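Local coordinates for protein rhodopsin (Todarodes pacificus, PDB 2Z73) that detects light through bound retinal for low-light vision and, once activated, signals through G proteins to phospholipase C, at residues K63-P68 and H319-E324. Residues are numbered along the deposited sequence; the frame is centred on the assembly and turned at random.
With BOG (octyl beta-D-glucopyranoside), chain C.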
ATOM      1  N   LYS A  63      -4.313 -22.199   7.674  1.00 58.07           N
ATOM      2  CA  LYS A  63      -4.804 -22.194   9.050  1.00 57.49           C
ATOM      3  C   LYS A  63      -3.948 -21.362   9.995  1.00 58.05           C
ATOM      4  O   LYS A  63      -4.468 -20.690  10.889  1.00 58.11           O
ATOM      5  CB  LYS A  63      -4.901 -23.627   9.585  1.00 58.01           C
ATOM      6  CG  LYS A  63      -5.501 -23.717  10.992  1.00 61.50           C
ATOM      7  CD  LYS A  63      -5.616 -25.151  11.503  1.00 62.29           C
ATOM      8  CE  LYS A  63      -4.255 -25.782  11.739  1.00 65.95           C
ATOM      9  NZ  LYS A  63      -4.370 -27.160  12.305  1.00 65.92           N
ATOM     10  N   SER A  64      -2.635 -21.407   9.807  1.00 56.47           N
ATOM     11  CA  SER A  64      -1.731 -20.656  10.662  1.00 56.26           C
ATOM     12  C   SER A  64      -1.850 -19.154  10.451  1.00 58.64           C
ATOM     13  O   SER A  64      -1.393 -18.369  11.283  1.00 61.33           O
ATOM     14  CB  SER A  64      -0.290 -21.103  10.421  1.00 55.66           C
ATOM     15  OG  SER A  64       0.059 -21.009   9.054  1.00 59.02           O
ATOM     16  N   LEU A  65      -2.473 -18.752   9.345  1.00 58.03           N
ATOM     17  CA  LEU A  65      -2.644 -17.335   9.039  1.00 57.41           C
ATOM     18  C   LEU A  65      -4.102 -16.881   9.196  1.00 59.78           C
ATOM     19  O   LEU A  65      -4.517 -15.907   8.575  1.00 59.53           O
ATOM     20  CB  LEU A  65      -2.192 -17.065   7.604  1.00 57.37           C
ATOM     21  CG  LEU A  65      -0.890 -17.690   7.088  1.00 58.12           C
ATOM     22  CD1 LEU A  65      -0.629 -17.223   5.655  1.00 53.63           C
ATOM     23  CD2 LEU A  65       0.266 -17.297   7.991  1.00 59.36           C
ATOM     24  N   GLN A  66      -4.868 -17.563  10.043  1.00 63.77           N
ATOM     25  CA  GLN A  66      -6.285 -17.243  10.234  1.00 69.21           C
ATOM     26  C   GLN A  66      -6.686 -16.204  11.294  1.00 71.52           C
ATOM     27  O   GLN A  66      -7.874 -16.090  11.628  1.00 73.67           O
ATOM     28  CB  GLN A  66      -7.058 -18.534  10.509  1.00 72.50           C
ATOM     29  CG  GLN A  66      -8.172 -18.810   9.524  1.00 74.92           C
ATOM     30  CD  GLN A  66      -7.650 -19.040   8.127  1.00 76.01           C
ATOM     31  OE1 GLN A  66      -6.990 -18.180   7.555  1.00 76.16           O
ATOM     32  NE2 GLN A  66      -7.941 -20.213   7.567  1.00 78.43           N
ATOM     33  N   THR A  67      -5.728 -15.450  11.824  1.00 70.31           N
ATOM     34  CA  THR A  67      -6.053 -14.442  12.833  1.00 68.74           C
ATOM     35  C   THR A  67      -6.739 -13.220  12.219  1.00 65.36           C
ATOM     36  O   THR A  67      -6.518 -12.902  11.054  1.00 65.11           O
ATOM     37  CB  THR A  67      -4.788 -13.990  13.591  1.00 71.06           C
ATOM     38  OG1 THR A  67      -3.676 -13.960  12.687  1.00 74.15           O
ATOM     39  CG2 THR A  67      -4.482 -14.937  14.741  1.00 73.35           C
ATOM     40  N   PRO A  68      -7.581 -12.517  12.999  1.00 63.43           N
ATOM     41  CA  PRO A  68      -8.300 -11.326  12.529  1.00 61.65           C
ATOM     42  C   PRO A  68      -7.458 -10.226  11.883  1.00 60.13           C
ATOM     43  O   PRO A  68      -7.812  -9.722  10.821  1.00 59.08           O
ATOM     44  CB  PRO A  68      -9.022 -10.848  13.786  1.00 60.93           C
ATOM     45  CG  PRO A  68      -9.351 -12.125  14.470  1.00 60.26           C
ATOM     46  CD  PRO A  68      -8.040 -12.887  14.350  1.00 62.79           C
ATOM     47  N   HIS A 319       8.523 -12.659   6.059  1.00 55.62           N
ATOM     48  CA  HIS A 319       7.389 -13.180   6.811  1.00 52.97           C
ATOM     49  C   HIS A 319       7.472 -14.702   6.936  1.00 53.04           C
ATOM     50  O   HIS A 319       7.189 -15.422   5.981  1.00 54.42           O
ATOM     51  CB  HIS A 319       6.090 -12.772   6.126  1.00 47.71           C
ATOM     52  CG  HIS A 319       4.896 -12.870   7.012  1.00 42.68           C
ATOM     53  ND1 HIS A 319       4.485 -14.059   7.572  1.00 43.98           N
ATOM     54  CD2 HIS A 319       4.041 -11.924   7.460  1.00 42.44           C
ATOM     55  CE1 HIS A 319       3.425 -13.844   8.332  1.00 41.27           C
ATOM     56  NE2 HIS A 319       3.136 -12.556   8.281  1.00 43.05           N
ATOM     57  N   PRO A 320       7.848 -15.206   8.128  1.00 53.09           N
ATOM     58  CA  PRO A 320       7.985 -16.641   8.409  1.00 53.92           C
ATOM     59  C   PRO A 320       6.784 -17.527   8.073  1.00 55.00           C
ATOM     60  O   PRO A 320       6.883 -18.389   7.200  1.00 55.89           O
ATOM     61  CB  PRO A 320       8.340 -16.670   9.895  1.00 53.46           C
ATOM     62  CG  PRO A 320       7.657 -15.462  10.428  1.00 52.40           C
ATOM     63  CD  PRO A 320       7.966 -14.425   9.371  1.00 53.56           C
ATOM     64  N   LYS A 321       5.656 -17.334   8.750  1.00 54.54           N
ATOM     65  CA  LYS A 321       4.493 -18.162   8.457  1.00 55.63           C
ATOM     66  C   LYS A 321       4.150 -18.119   6.980  1.00 54.82           C
ATOM     67  O   LYS A 321       3.882 -19.151   6.370  1.00 56.16           O
ATOM     68  CB  LYS A 321       3.276 -17.722   9.279  1.00 57.76           C
ATOM     69  CG  LYS A 321       3.251 -18.292  10.692  1.00 60.52           C
ATOM     70  CD  LYS A 321       2.027 -17.825  11.462  1.00 63.23           C
ATOM     71  CE  LYS A 321       2.016 -18.399  12.869  1.00 67.27           C
ATOM     72  NZ  LYS A 321       0.842 -17.937  13.660  1.00 71.14           N
ATOM     73  N   PHE A 322       4.180 -16.924   6.399  1.00 54.31           N
ATOM     74  CA  PHE A 322       3.866 -16.759   4.986  1.00 52.40           C
ATOM     75  C   PHE A 322       4.879 -17.493   4.125  1.00 53.42           C
ATOM     76  O   PHE A 322       4.520 -18.156   3.151  1.00 53.68           O
ATOM     77  CB  PHE A 322       3.858 -15.280   4.614  1.00 49.72           C
ATOM     78  CG  PHE A 322       3.535 -15.019   3.173  1.00 48.85           C
ATOM     79  CD1 PHE A 322       2.326 -15.435   2.631  1.00 47.69           C
ATOM     80  CD2 PHE A 322       4.434 -14.344   2.361  1.00 46.26           C
ATOM     81  CE1 PHE A 322       2.019 -15.178   1.302  1.00 46.53           C
ATOM     82  CE2 PHE A 322       4.136 -14.081   1.031  1.00 49.13           C
ATOM     83  CZ  PHE A 322       2.926 -14.499   0.499  1.00 47.50           C
ATOM     84  N   ARG A 323       6.151 -17.374   4.481  1.00 53.48           N
ATOM     85  CA  ARG A 323       7.200 -18.047   3.730  1.00 54.78           C
ATOM     86  C   ARG A 323       7.033 -19.552   3.847  1.00 54.79           C
ATOM     87  O   ARG A 323       7.375 -20.306   2.932  1.00 55.92           O
ATOM     88  CB  ARG A 323       8.580 -17.636   4.260  1.00 55.98           C
ATOM     89  CG  ARG A 323       9.068 -16.293   3.740  1.00 51.77           C
ATOM     90  CD  ARG A 323      10.290 -15.823   4.501  1.00 53.18           C
ATOM     91  NE  ARG A 323      11.383 -16.796   4.505  1.00 53.62           N
ATOM     92  CZ  ARG A 323      12.178 -17.056   3.471  1.00 53.81           C
ATOM     93  NH1 ARG A 323      12.021 -16.414   2.318  1.00 49.72           N
ATOM     94  NH2 ARG A 323      13.143 -17.956   3.593  1.00 55.46           N
ATOM     95  N   GLU A 324       6.502 -19.987   4.981  1.00 54.37           N
ATOM     96  CA  GLU A 324       6.283 -21.408   5.222  1.00 55.34           C
ATOM     97  C   GLU A 324       5.289 -21.865   4.158  1.00 54.85           C
ATOM     98  O   GLU A 324       5.590 -22.702   3.308  1.00 54.55           O
ATOM     99  CB  GLU A 324       5.692 -21.591   6.624  1.00 56.24           C
ATOM    100  CG  GLU A 324       5.985 -22.913   7.304  1.00 59.84           C
ATOM    101  CD  GLU A 324       5.116 -23.118   8.535  1.00 62.68           C
ATOM    102  OE1 GLU A 324       5.408 -24.032   9.334  1.00 63.39           O
ATOM    103  OE2 GLU A 324       4.129 -22.360   8.693  1.00 65.30           O
TER
HETATM  104  C1  BOG C1005      -0.388 -13.068  14.868  1.00100.97           C
HETATM  105  O1  BOG C1005      -0.108 -11.775  14.543  1.00 93.99           O
HETATM  106  C2  BOG C1005       1.001 -13.653  14.908  1.00103.78           C
HETATM  107  O2  BOG C1005       1.710 -13.565  13.612  1.00105.33           O
HETATM  108  C3  BOG C1005       0.710 -15.036  15.278  1.00105.97           C
HETATM  109  O3  BOG C1005       1.979 -15.580  15.334  1.00105.83           O
HETATM  110  C4  BOG C1005      -0.060 -15.077  16.660  1.00106.64           C
HETATM  111  O4  BOG C1005      -0.338 -16.393  17.023  1.00107.27           O
HETATM  112  C5  BOG C1005      -1.401 -14.481  16.572  1.00106.27           C
HETATM  113  O5  BOG C1005      -1.098 -13.141  16.200  1.00103.92           O
HETATM  114  C6  BOG C1005      -2.171 -14.506  17.959  1.00107.22           C
HETATM  115  O6  BOG C1005      -3.553 -13.885  17.780  1.00106.49           O
HETATM  116  C1' BOG C1005      -1.145 -11.521  13.639  1.00 83.53           C
HETATM  117  C2' BOG C1005      -1.083 -10.079  13.550  1.00 77.28           C
HETATM  118  C3' BOG C1005      -0.909  -9.869  12.085  1.00 71.90           C
HETATM  119  C4' BOG C1005      -0.029  -8.753  12.083  1.00 67.89           C
HETATM  120  C5' BOG C1005      -0.079  -8.265  10.683  1.00 61.85           C
HETATM  121  C6' BOG C1005       1.213  -7.670  10.552  1.00 59.91           C
HETATM  122  C7' BOG C1005       1.194  -7.251   9.139  1.00 60.11           C
HETATM  123  C8' BOG C1005       2.586  -7.274   8.823  1.00 54.52           C
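Leu65 and Lys321 carry the apolar part of this contact, their side chains running alongside each other but pointing opposite ways. Methyl CD2 of Leu65 lies 3.3 Å from CB of Lys321 and 3.9 Å from its CD, a branched residue being well suited to cover the stem of a long chain. Beside it, CB of Ser64 approaches CD of Lys321 at 4.1 Å. Leu65 and Phe322 also both touch Phe59 of helix 31-61.

The polar part depends on the reach of lysine. With CG anti to the carbonyl carbon (chi1 -83°) and the rest of the chain extended, the ammonium arrives at the loop backbone. There NZ of Lys321 gives a weak hydrogen bond to Ser64 O at 3.3 Å and another weak one to O3 of the octyl glucoside at 3.1 Å; Asp347 and Glu351 are long, weak ion partners. A leucine in place of Lys321 would probably leave Ser64 O without this donor and the two acids without their nearby positive charge.

His319 is the N-cap of helix 320-329: its ND1 accepts from Phe322 N at 3.1 Å, the donor tilted 30° out of the ring plane; a ring nitrogen suits a first-turn N-H lacking a helical carbonyl.

The whole joins the first cytoplasmic loop to the start of the amphipathic helix 8 that follows the seventh transmembrane helix, an arrangement characteristic of rhodopsin-family receptors.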